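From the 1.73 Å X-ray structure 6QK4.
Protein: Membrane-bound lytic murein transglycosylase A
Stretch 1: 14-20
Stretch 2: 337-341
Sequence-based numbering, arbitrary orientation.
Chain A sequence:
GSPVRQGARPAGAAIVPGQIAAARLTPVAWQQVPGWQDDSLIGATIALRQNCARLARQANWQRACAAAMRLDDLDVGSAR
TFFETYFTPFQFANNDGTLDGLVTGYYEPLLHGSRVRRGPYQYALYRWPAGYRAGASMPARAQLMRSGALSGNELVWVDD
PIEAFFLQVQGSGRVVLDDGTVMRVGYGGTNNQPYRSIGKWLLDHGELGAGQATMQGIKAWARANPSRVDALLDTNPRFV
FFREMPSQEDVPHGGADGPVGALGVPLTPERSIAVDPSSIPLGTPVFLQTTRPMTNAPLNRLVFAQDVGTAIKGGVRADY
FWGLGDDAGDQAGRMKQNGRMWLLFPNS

Stretch 1 14-20: AIVPGQI
Stretch 2, residues 337-341: QNGRM

Residues 337-341 form part of a longer β-strand, phi -65 to -149°, psi 144 to 162°. Residues 14-20 lie against it as an irregular segment, mostly extended, with phi from -74 to -133° and psi from 106 to 162°. Gly18 is the exception at 81/17, a positive phi that favours glycine. The nearest CA pairs run in reverse order, but the chains are steeply inclined rather than antiparallel: the CA of Ile15 lies 7.6 Å from the CA of Arg340, and the CA of Pro17 lies 8.4 Å from the CA of Asn338. No backbone-to-backbone hydrogen bond links the stretches; side chains of one meet side chains and backbone of the other. The contact buries 281 Å².

Two hydrogen bonds join them. The cationic guanidinium of Arg340 (m, m, t, chi4 84°) offers N-H donors to two carbonyl oxygens. NH1 of Arg340 meets OE1 of Gln19 (m, t, chi3 -38°) at 2.8 Å, nearly linear at 172°. NH2 of Arg340 reaches O of Val16, also at 2.8 Å, but the 122° angle makes this bond weak.

Van der Waals packing centres on Ile15, rotamer m, t, whose CA-to-CB bond points toward the strand. Its CG2 covers one guanidinium face, 3.9 Å from NH2 of Arg340, and sits 3.6 Å from ND2 of Asn338 (chi1 t, chi2 46°). Its CD1 packs 3.9 Å from the CA of Gly339.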

ATOM      1  N   ALA A  14      12.312  10.957  17.476  1.00 27.64           N
ATOM      2  CA  ALA A  14      10.899  11.141  17.803  1.00 28.49           C
ATOM      3  C   ALA A  14      10.402  12.550  17.498  1.00 24.87           C
ATOM      4  O   ALA A  14      11.082  13.541  17.728  1.00 26.16           O
ATOM      5  CB  ALA A  14      10.671  10.893  19.294  1.00 26.17           C
ATOM      6  N   ILE A  15       9.168  12.650  17.027  1.00 22.68           N
ATOM      7  CA  ILE A  15       8.587  13.946  16.676  1.00 23.06           C
ATOM      8  C   ILE A  15       8.233  14.736  17.930  1.00 25.10           C
ATOM      9  O   ILE A  15       7.638  14.204  18.875  1.00 24.64           O
ATOM     10  CB  ILE A  15       7.317  13.706  15.816  1.00 24.69           C
ATOM     11  CG1 ILE A  15       7.685  13.091  14.461  1.00 23.81           C
ATOM     12  CG2 ILE A  15       6.459  15.041  15.648  1.00 23.61           C
ATOM     13  CD1 ILE A  15       6.503  12.311  13.804  1.00 25.35           C
ATOM     14  N   VAL A  16       8.552  16.030  17.918  1.00 23.50           N
ATOM     15  CA  VAL A  16       8.035  16.973  18.904  1.00 27.10           C
ATOM     16  C   VAL A  16       6.771  17.604  18.277  1.00 24.22           C
ATOM     17  O   VAL A  16       6.933  18.390  17.333  1.00 26.31           O
ATOM     18  CB  VAL A  16       9.044  18.084  19.216  1.00 26.53           C
ATOM     19  CG1 VAL A  16       8.402  19.045  20.198  1.00 28.24           C
ATOM     20  CG2 VAL A  16      10.315  17.541  19.803  1.00 30.11           C
ATOM     21  N   PRO A  17       5.577  17.238  18.731  1.00 23.09           N
ATOM     22  CA  PRO A  17       4.356  17.570  17.972  1.00 23.56           C
ATOM     23  C   PRO A  17       3.980  19.036  18.089  1.00 23.45           C
ATOM     24  O   PRO A  17       4.404  19.764  18.999  1.00 23.72           O
ATOM     25  CB  PRO A  17       3.276  16.683  18.626  1.00 24.66           C
ATOM     26  CG  PRO A  17       3.693  16.461  20.002  1.00 25.18           C
ATOM     27  CD  PRO A  17       5.264  16.376  19.900  1.00 24.25           C
ATOM     28  N   GLY A  18       3.232  19.475  17.094  1.00 24.50           N
ATOM     29  CA  GLY A  18       2.668  20.811  17.140  1.00 22.38           C
ATOM     30  C   GLY A  18       3.601  21.920  16.739  1.00 25.54           C
ATOM     31  O   GLY A  18       3.301  23.082  17.003  1.00 26.10           O
ATOM     32  N   GLN A  19       4.709  21.615  16.061  1.00 21.20           N
ATOM     33  CA  GLN A  19       5.567  22.717  15.606  1.00 23.92           C
ATOM     34  C   GLN A  19       5.042  23.383  14.326  1.00 24.87           C
ATOM     35  O   GLN A  19       4.257  22.826  13.558  1.00 21.36           O
ATOM     36  CB  GLN A  19       6.992  22.230  15.378  1.00 21.77           C
ATOM     37  CG  GLN A  19       7.623  21.695  16.735  1.00 23.03           C
ATOM     38  CD  GLN A  19       8.951  20.990  16.528  1.00 24.92           C
ATOM     39  OE1 GLN A  19       9.129  20.287  15.549  1.00 26.86           O
ATOM     40  NE2 GLN A  19       9.925  21.217  17.455  1.00 25.65           N
ATOM     41  N   ILE A  20       5.445  24.632  14.143  1.00 23.74           N
ATOM     42  CA  ILE A  20       4.956  25.412  12.993  1.00 23.63           C
ATOM     43  C   ILE A  20       6.109  26.117  12.305  1.00 23.86           C
ATOM     44  O   ILE A  20       7.209  26.287  12.842  1.00 27.28           O
ATOM     45  CB  ILE A  20       3.881  26.444  13.405  1.00 30.02           C
ATOM     46  CG1 ILE A  20       4.518  27.505  14.289  1.00 34.40           C
ATOM     47  CG2 ILE A  20       2.646  25.767  14.106  1.00 30.21           C
ATOM     48  CD1 ILE A  20       3.576  28.674  14.626  1.00 37.76           C
ATOM     49  N   GLN A 337      -0.809   7.505  11.480  1.00 19.90           N
ATOM     50  CA  GLN A 337       0.261   7.991  12.348  1.00 18.96           C
ATOM     51  C   GLN A 337       0.565   9.448  12.054  1.00 19.79           C
ATOM     52  O   GLN A 337       0.601   9.864  10.887  1.00 21.61           O
ATOM     53  CB  GLN A 337       1.595   7.177  12.158  1.00 19.74           C
ATOM     54  CG  GLN A 337       1.418   5.673  11.966  1.00 22.35           C
ATOM     55  CD  GLN A 337       0.773   5.001  13.190  1.00 25.14           C
ATOM     56  OE1 GLN A 337      -0.318   4.358  13.111  1.00 22.09           O
ATOM     57  NE2 GLN A 337       1.415   5.180  14.359  1.00 24.67           N
ATOM     58  N   ASN A 338       0.883  10.193  13.129  1.00 21.50           N
ATOM     59  CA  ASN A 338       1.419  11.536  12.890  1.00 19.47           C
ATOM     60  C   ASN A 338       2.766  11.429  12.190  1.00 23.49           C
ATOM     61  O   ASN A 338       3.537  10.478  12.418  1.00 23.80           O
ATOM     62  CB  ASN A 338       1.642  12.281  14.191  1.00 21.19           C
ATOM     63  CG  ASN A 338       2.004  13.734  13.971  1.00 22.25           C
ATOM     64  OD1 ASN A 338       1.362  14.444  13.161  1.00 21.75           O
ATOM     65  ND2 ASN A 338       3.082  14.191  14.694  1.00 22.15           N
ATOM     66  N   GLY A 339       3.036  12.435  11.338  1.00 22.33           N
ATOM     67  CA  GLY A 339       4.267  12.459  10.553  1.00 20.99           C
ATOM     68  C   GLY A 339       4.796  13.847  10.237  1.00 21.17           C
ATOM     69  O   GLY A 339       4.087  14.854  10.330  1.00 21.50           O
ATOM     70  N   ARG A 340       6.074  13.866   9.862  1.00 16.14           N
ATOM     71  CA  ARG A 340       6.798  15.067   9.396  1.00 17.84           C
ATOM     72  C   ARG A 340       7.521  14.762   8.076  1.00 17.87           C
ATOM     73  O   ARG A 340       8.010  13.637   7.839  1.00 18.30           O
ATOM     74  CB  ARG A 340       7.840  15.513  10.418  1.00 19.61           C
ATOM     75  CG  ARG A 340       7.229  16.008  11.714  1.00 20.51           C
ATOM     76  CD  ARG A 340       6.456  17.316  11.504  1.00 21.31           C
ATOM     77  NE  ARG A 340       5.827  17.763  12.773  1.00 22.40           N
ATOM     78  CZ  ARG A 340       6.431  18.484  13.746  1.00 25.83           C
ATOM     79  NH1 ARG A 340       7.731  18.827  13.658  1.00 24.51           N
ATOM     80  NH2 ARG A 340       5.705  18.780  14.860  1.00 22.44           N
ATOM     81  N   MET A 341       7.643  15.773   7.229  1.00 16.68           N
ATOM     82  CA  MET A 341       8.247  15.589   5.899  1.00 16.19           C
ATOM     83  C   MET A 341       9.289  16.650   5.602  1.00 20.59           C
ATOM     84  O   MET A 341       9.126  17.814   5.986  1.00 21.58           O
ATOM     85  CB  MET A 341       7.193  15.679   4.758  1.00 17.78           C
ATOM     86  CG  MET A 341       6.343  14.482   4.755  1.00 17.31           C
ATOM     87  SD  MET A 341       5.137  14.834   3.380  1.00 22.21           S
ATOM     88  CE  MET A 341       4.273  13.274   3.426  1.00 21.80           C
TER